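Local coordinates for solute-binding protein Csal_2479 (Chromohalobacter salexigens, PDB 4P1L) that binds D-glucuronate in vitro and is probably the solute-capturing component of a TRAP system that carries its ligand into the cytoplasm, at residues T186-Y190 and G191-Q195; A85-M89 and G90-P94. All blocks are in the same frame, centred on the assembly; numbering follows the deposited sequence.

Interaction 1: T186-Y190 and G191-Q195. With BDP (beta-D-glucopyranuronic acid), chain C.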
ATOM      1  N   THR A 186       5.898  16.159  -2.999  1.00 16.71           N
ATOM      2  CA  THR A 186       4.707  16.627  -3.660  1.00 19.99           C
ATOM      3  C   THR A 186       3.763  15.450  -3.870  1.00 21.52           C
ATOM      4  O   THR A 186       4.156  14.424  -4.417  1.00 17.28           O
ATOM      5  CB  THR A 186       5.038  17.319  -4.994  1.00 26.12           C
ATOM      6  OG1 THR A 186       3.825  17.803  -5.595  1.00 35.67           O
ATOM      7  CG2 THR A 186       5.699  16.377  -5.930  1.00 26.45           C
ATOM      8  N   PRO A 187       2.527  15.583  -3.386  1.00 20.67           N
ATOM      9  CA  PRO A 187       1.520  14.528  -3.499  1.00 18.40           C
ATOM     10  C   PRO A 187       1.000  14.473  -4.918  1.00 19.03           C
ATOM     11  O   PRO A 187       0.776  15.524  -5.520  1.00 19.78           O
ATOM     12  CB  PRO A 187       0.438  14.984  -2.501  1.00 21.44           C
ATOM     13  CG  PRO A 187       0.557  16.459  -2.478  1.00 30.54           C
ATOM     14  CD  PRO A 187       2.017  16.753  -2.635  1.00 25.79           C
HETATM   15  N   MSE A 188       0.806  13.270  -5.452  1.00 20.07           N
HETATM   16  CA  MSE A 188       0.389  13.118  -6.847  1.00 20.35           C
HETATM   17  C   MSE A 188      -0.213  11.729  -7.089  1.00 17.54           C
HETATM   18  O   MSE A 188       0.248  10.742  -6.511  1.00 15.77           O
HETATM   19  CB  MSE A 188       1.616  13.323  -7.740  1.00 18.27           C
HETATM   20  CG  MSE A 188       1.355  13.302  -9.200  1.00 29.33           C
HETATM   21 SE   MSE A 188       3.061  13.454 -10.213  1.00 29.75          SE
HETATM   22  CE  MSE A 188       3.846  14.931  -9.287  1.00 17.50           C
ATOM     23  N   ALA A 189      -1.233  11.670  -7.939  1.00 19.02           N
ATOM     24  CA  ALA A 189      -1.820  10.404  -8.415  1.00 23.52           C
ATOM     25  C   ALA A 189      -0.758   9.510  -9.024  1.00 16.56           C
ATOM     26  O   ALA A 189       0.081   9.960  -9.782  1.00 16.74           O
ATOM     27  CB  ALA A 189      -2.917  10.659  -9.428  1.00 26.78           C
ATOM     28  N   TYR A 190      -0.805   8.234  -8.671  1.00 18.99           N
ATOM     29  CA  TYR A 190       0.153   7.229  -9.153  1.00 19.04           C
ATOM     30  C   TYR A 190       0.331   7.266 -10.686  1.00 19.48           C
ATOM     31  O   TYR A 190       1.464   7.200 -11.189  1.00 17.33           O
ATOM     32  CB  TYR A 190      -0.341   5.856  -8.676  1.00 20.12           C
ATOM     33  CG  TYR A 190       0.534   4.663  -8.968  1.00 17.29           C
ATOM     34  CD1 TYR A 190       1.897   4.669  -8.679  1.00 16.78           C
ATOM     35  CD2 TYR A 190      -0.015   3.498  -9.504  1.00 18.02           C
ATOM     36  CE1 TYR A 190       2.681   3.568  -8.949  1.00 18.42           C
ATOM     37  CE2 TYR A 190       0.764   2.393  -9.763  1.00 19.89           C
ATOM     38  CZ  TYR A 190       2.113   2.436  -9.481  1.00 16.17           C
ATOM     39  OH  TYR A 190       2.905   1.342  -9.731  1.00 18.44           O
ATOM     40  N   GLY A 191      -0.791   7.359 -11.418  1.00 20.02           N
ATOM     41  CA  GLY A 191      -0.799   7.315 -12.867  1.00 24.86           C
ATOM     42  C   GLY A 191      -0.045   8.441 -13.544  1.00 27.10           C
ATOM     43  O   GLY A 191       0.364   8.322 -14.696  1.00 24.61           O
ATOM     44  N   GLU A 192       0.166   9.526 -12.812  1.00 24.40           N
ATOM     45  CA  GLU A 192       0.820  10.699 -13.365  1.00 21.94           C
ATOM     46  C   GLU A 192       2.328  10.732 -13.142  1.00 27.09           C
ATOM     47  O   GLU A 192       3.034  11.609 -13.672  1.00 23.62           O
ATOM     48  CB  GLU A 192       0.194  11.943 -12.759  1.00 21.38           C
ATOM     49  CG  GLU A 192      -1.220  12.175 -13.224  1.00 26.74           C
ATOM     50  CD  GLU A 192      -1.886  13.321 -12.513  1.00 40.12           C
ATOM     51  OE1 GLU A 192      -1.168  14.115 -11.861  1.00 40.28           O
ATOM     52  OE2 GLU A 192      -3.130  13.423 -12.619  1.00 50.05           O
ATOM     53  N   VAL A 193       2.829   9.776 -12.373  1.00 21.94           N
ATOM     54  CA  VAL A 193       4.212   9.873 -11.896  1.00 20.56           C
ATOM     55  C   VAL A 193       5.206   9.690 -13.032  1.00 17.38           C
ATOM     56  O   VAL A 193       6.211  10.401 -13.093  1.00 22.08           O
ATOM     57  CB  VAL A 193       4.505   8.882 -10.768  1.00 19.83           C
ATOM     58  CG1 VAL A 193       5.995   8.897 -10.384  1.00 20.86           C
ATOM     59  CG2 VAL A 193       3.643   9.201  -9.573  1.00 15.93           C
ATOM     60  N   TYR A 194       4.903   8.758 -13.940  1.00 23.23           N
ATOM     61  CA  TYR A 194       5.826   8.435 -15.030  1.00 19.74           C
ATOM     62  C   TYR A 194       6.159   9.652 -15.868  1.00 25.07           C
ATOM     63  O   TYR A 194       7.331   9.982 -16.066  1.00 22.95           O
ATOM     64  CB  TYR A 194       5.233   7.364 -15.938  1.00 20.75           C
ATOM     65  CG  TYR A 194       6.120   7.050 -17.124  1.00 22.68           C
ATOM     66  CD1 TYR A 194       7.249   6.243 -16.977  1.00 22.27           C
ATOM     67  CD2 TYR A 194       5.838   7.560 -18.379  1.00 32.73           C
ATOM     68  CE1 TYR A 194       8.069   5.943 -18.063  1.00 25.58           C
ATOM     69  CE2 TYR A 194       6.653   7.268 -19.468  1.00 33.04           C
ATOM     70  CZ  TYR A 194       7.759   6.463 -19.304  1.00 30.03           C
ATOM     71  OH  TYR A 194       8.554   6.163 -20.378  1.00 35.37           O
ATOM     72  N   GLN A 195       5.119  10.315 -16.375  1.00 29.50           N
ATOM     73  CA  GLN A 195       5.305  11.491 -17.225  1.00 33.02           C
ATOM     74  C   GLN A 195       5.965  12.599 -16.427  1.00 31.14           C
ATOM     75  O   GLN A 195       6.750  13.367 -16.974  1.00 29.08           O
ATOM     76  CB  GLN A 195       3.977  11.990 -17.809  1.00 31.89           C
ATOM     77  CG  GLN A 195       3.360  11.090 -18.889  1.00 37.58           C
ATOM     78  CD  GLN A 195       4.281  10.829 -20.086  1.00 45.18           C
ATOM     79  OE1 GLN A 195       5.083  11.681 -20.473  1.00 40.26           O
ATOM     80  NE2 GLN A 195       4.167   9.629 -20.668  1.00 43.86           N
TER
HETATM   81  C1  BDP C 401       1.637   0.906  -4.758  1.00 11.57           C
HETATM   82  C2  BDP C 401       0.276   0.539  -4.183  1.00 10.53           C
HETATM   83  C3  BDP C 401      -0.781   1.231  -4.954  1.00 16.70           C
HETATM   84  C4  BDP C 401      -0.529   2.702  -4.849  1.00 12.52           C
HETATM   85  C5  BDP C 401       0.882   3.059  -5.387  1.00 10.25           C
HETATM   86  C6  BDP C 401       1.208   4.546  -5.261  1.00 12.94           C
HETATM   87  O2  BDP C 401       0.146  -0.865  -4.328  1.00 13.24           O
HETATM   88  O3  BDP C 401      -2.093   0.946  -4.236  1.00 13.74           O
HETATM   89  O4  BDP C 401      -1.524   3.434  -5.584  1.00 12.28           O
HETATM   90  O5  BDP C 401       1.837   2.327  -4.685  1.00 11.81           O
HETATM   91  O6A BDP C 401       2.425   4.844  -5.031  1.00 13.40           O
HETATM   92  O1  BDP C 401       2.635   0.302  -4.012  1.00 14.07           O
HETATM   93  O6B BDP C 401       0.315   5.395  -5.464  1.00 15.87           O
HETATM   94  O   HOH W   1      -2.448  13.933  -9.106  1.00 25.68           O
HETATM   95  O   HOH W   2       3.079   6.509 -13.199  1.00 18.26           O
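Met188, a selenomethionine, and Glu192 lean across each other at a slant in the turn between strand 184-187 and the helix that follows. CG of Met188 lies 3.8 Å from OE1 of Glu192; the Met188 chain runs extended (chi1 -176°) as far as SE, which lies 3.9 Å from Glu192 O, and bends only beyond it. On the Glu192 side the chain runs extended beyond CG, and a water bound to Ala189 N donates to OE1 at 3.0 Å, tying the carboxylate back to the preceding backbone.

The CG2 branch of Val193 meets SE of Met188, sits 3.4 Å from Tyr190 O and also reaches Ala189 O, so a methyl group rests against two carbonyls that are already in use. Ala189 O accepts from Glu192 N at 3.1 Å, while Tyr190 O accepts from Val193 N over the same distance in a nearly straight bond (165°). In both, the donor stands above the carbonyl plane. A second water, bound to Tyr194 N, gives Tyr190 O another donor.

Tyr190 turns its ring the other way. With CG anti to the backbone N, the ring leaves the turn and meets the bound glucuronate: CD1 is 3.5 Å from C6, and C5 lies 3.8 Å above one face, offset toward the rim. Arg167 links the turn to the ligand, its NH2 bonding Met188 O and its NH1 the glucuronate.

The example illustrates how a turn can place a binding residue: one i+3 to i bond and one water grip Tyr190 O, while the other bond and water hold Ala189 just before it. These main-chain bonds set where the side chain starts, and its torsions bring one aromatic face to the sugar acid, in van der Waals contact, while polar neighbours supply hydrogen bonds.

Interaction 2: A85-M89 and G90-P94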
ATOM      1  N   ALA A  85     -12.864  -3.818  -3.377  1.00 17.42           N
ATOM      2  CA  ALA A  85     -11.656  -3.188  -3.833  1.00 16.56           C
ATOM      3  C   ALA A  85     -10.440  -3.674  -3.044  1.00 15.00           C
ATOM      4  O   ALA A  85     -10.556  -4.175  -1.914  1.00 16.77           O
ATOM      5  CB  ALA A  85     -11.788  -1.698  -3.719  1.00 16.73           C
ATOM      6  N   ASN A  86      -9.291  -3.507  -3.679  1.00 15.14           N
ATOM      7  CA  ASN A  86      -7.971  -3.638  -3.074  1.00 14.12           C
ATOM      8  C   ASN A  86      -7.450  -2.217  -2.895  1.00 14.27           C
ATOM      9  O   ASN A  86      -7.159  -1.522  -3.864  1.00 14.22           O
ATOM     10  CB  ASN A  86      -7.106  -4.504  -4.005  1.00 14.00           C
ATOM     11  CG  ASN A  86      -5.611  -4.413  -3.748  1.00 13.55           C
ATOM     12  OD1 ASN A  86      -4.834  -4.527  -4.683  1.00 15.83           O
ATOM     13  ND2 ASN A  86      -5.198  -4.214  -2.493  1.00 16.73           N
ATOM     14  N   PHE A  87      -7.403  -1.761  -1.642  1.00 14.25           N
ATOM     15  CA  PHE A  87      -6.853  -0.458  -1.347  1.00 13.95           C
ATOM     16  C   PHE A  87      -5.544  -0.576  -0.574  1.00 13.24           C
ATOM     17  O   PHE A  87      -5.449  -1.367   0.366  1.00 15.31           O
ATOM     18  CB  PHE A  87      -7.811   0.367  -0.488  1.00 14.05           C
ATOM     19  CG  PHE A  87      -9.095   0.724  -1.163  1.00 15.17           C
ATOM     20  CD1 PHE A  87      -9.098   1.272  -2.435  1.00 15.98           C
ATOM     21  CD2 PHE A  87     -10.304   0.510  -0.529  1.00 15.88           C
ATOM     22  CE1 PHE A  87     -10.271   1.603  -3.060  1.00 15.82           C
ATOM     23  CE2 PHE A  87     -11.501   0.861  -1.153  1.00 15.66           C
ATOM     24  CZ  PHE A  87     -11.468   1.409  -2.431  1.00 18.32           C
ATOM     25  N   ASN A  88      -4.576   0.249  -0.948  1.00 13.03           N
ATOM     26  CA  ASN A  88      -3.421   0.512  -0.098  1.00 12.72           C
ATOM     27  C   ASN A  88      -3.856   1.334   1.135  1.00 12.91           C
ATOM     28  O   ASN A  88      -4.689   2.263   1.037  1.00 13.25           O
ATOM     29  CB  ASN A  88      -2.349   1.240  -0.897  1.00 12.73           C
ATOM     30  CG  ASN A  88      -1.032   1.363  -0.147  1.00 13.80           C
ATOM     31  OD1 ASN A  88      -0.848   2.293   0.643  1.00 12.55           O
ATOM     32  ND2 ASN A  88      -0.115   0.447  -0.396  1.00 14.23           N
HETATM   33  N   MSE A  89      -3.319   0.971   2.295  1.00 14.57           N
HETATM   34  CA  MSE A  89      -3.702   1.636   3.546  1.00 13.61           C
HETATM   35  C   MSE A  89      -3.161   3.041   3.702  1.00 13.72           C
HETATM   36  O   MSE A  89      -3.629   3.797   4.562  1.00 16.12           O
HETATM   37  CB  MSE A  89      -3.304   0.797   4.758  1.00 13.03           C
HETATM   38  CG  MSE A  89      -4.082  -0.489   4.908  1.00 16.36           C
HETATM   39 SE   MSE A  89      -6.040  -0.232   5.200  1.00 22.77          SE
HETATM   40  CE  MSE A  89      -5.983  -0.196   7.152  1.00 28.90           C
ATOM     41  N   GLY A  90      -2.172   3.411   2.885  1.00 14.14           N
ATOM     42  CA  GLY A  90      -1.662   4.777   2.884  1.00 13.46           C
ATOM     43  C   GLY A  90      -2.719   5.840   2.628  1.00 20.29           C
ATOM     44  O   GLY A  90      -2.916   6.745   3.453  1.00 16.54           O
ATOM     45  N   PRO A  91      -3.390   5.766   1.464  1.00 15.67           N
ATOM     46  CA  PRO A  91      -4.485   6.667   1.137  1.00 15.57           C
ATOM     47  C   PRO A  91      -5.673   6.496   2.046  1.00 14.60           C
ATOM     48  O   PRO A  91      -6.587   7.340   2.014  1.00 19.51           O
ATOM     49  CB  PRO A  91      -4.873   6.266  -0.284  1.00 24.65           C
ATOM     50  CG  PRO A  91      -3.746   5.536  -0.807  1.00 22.65           C
ATOM     51  CD  PRO A  91      -3.052   4.898   0.321  1.00 14.28           C
HETATM   52  N   MSE A  92      -5.693   5.426   2.833  1.00 15.42           N
HETATM   53  CA  MSE A  92      -6.790   5.220   3.789  1.00 14.72           C
HETATM   54  C   MSE A  92      -6.591   6.114   5.030  1.00 15.07           C
HETATM   55  O   MSE A  92      -7.544   6.408   5.759  1.00 16.69           O
HETATM   56  CB  MSE A  92      -6.874   3.749   4.187  1.00 14.45           C
HETATM   57  CG  MSE A  92      -8.105   3.297   4.964  1.00 20.09           C
HETATM   58 SE   MSE A  92      -9.734   3.503   3.902  1.00 21.53          SE
HETATM   59  CE  MSE A  92      -9.303   2.242   2.476  1.00 21.25           C
ATOM     60  N   GLY A  93      -5.358   6.549   5.266  1.00 18.20           N
ATOM     61  CA  GLY A  93      -5.035   7.344   6.452  1.00 20.35           C
ATOM     62  C   GLY A  93      -5.859   8.606   6.605  1.00 23.87           C
ATOM     63  O   GLY A  93      -6.394   8.889   7.686  1.00 31.12           O
ATOM     64  N   PRO A  94      -5.982   9.387   5.535  1.00 26.31           N
ATOM     65  CA  PRO A  94      -6.814  10.594   5.654  1.00 30.75           C
ATOM     66  C   PRO A  94      -8.307  10.329   5.894  1.00 27.36           C
ATOM     67  O   PRO A  94      -9.033  11.261   6.231  1.00 28.42           O
ATOM     68  CB  PRO A  94      -6.609  11.289   4.306  1.00 30.42           C
ATOM     69  CG  PRO A  94      -5.198  10.876   3.890  1.00 33.18           C
ATOM     70  CD  PRO A  94      -5.008   9.474   4.425  1.00 27.73           C
TER
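Asn88 and Gly90 are joined by the polar bond that defines an Asx turn at the end of strand 84-88. Gly90 N donates to Asn88 OD1 at 2.8 Å, tilted 33° from the plane of the amide carbonyl. The amide group thus divides its work: OD1 holds the chain as it turns, while ND2 bonds Glu234, a residue that also binds glucuronate. Replacing Asn88 by an alanine removes both amide partners and would probably leave Gly90 N and Glu234 each without this mate, the turn freer to shift beside the ligand.

Backbone bonds continue the bend. Gly93 N reaches Gly90 O at 3.0 Å, closing a type I turn, and Met92 N makes a weak bond to Met89 O.

CD of Pro91 lies against two oxygens of Asn88, 3.2 Å from O and 3.4 Å from OD1. The apolar contacts are those of Met92, a selenomethionine: its doubly bent chain brings CE to 3.6 Å from CD2 of Phe87, approaching the ring obliquely, while its CG lies 4.1 Å from SE of Met89, likewise a selenomethionine. Ile74 of helix 70-78 touches both Phe87 and Met92.

Chemically, the strand end is two-sided: the methionine-derived chains and the phenylalanine ring pack into the sheet-helix core, whereas one amide serves both the turn and the ligand pocket.

Taken together, interactions 1 and 2 show two ways in which the end of a strand, or the turn just beyond it, can present a residue to one ligand. Interaction 2 is buried near the centre of the chain, where the five-stranded sheet containing 84-88 passes into a loop; interaction 1 lies toward the surface, where the short parallel pair 165-168 and 184-187 leads into a helix. They share no element and do not touch, their nearest atoms being about 9 Å apart. Main-chain bonds and ordered waters, with one modest apolar contact, shape the exposed turn, whereas a side-chain amide and more extensive apolar contacts serve the buried one. An aromatic face comes from the first, an amide from the second.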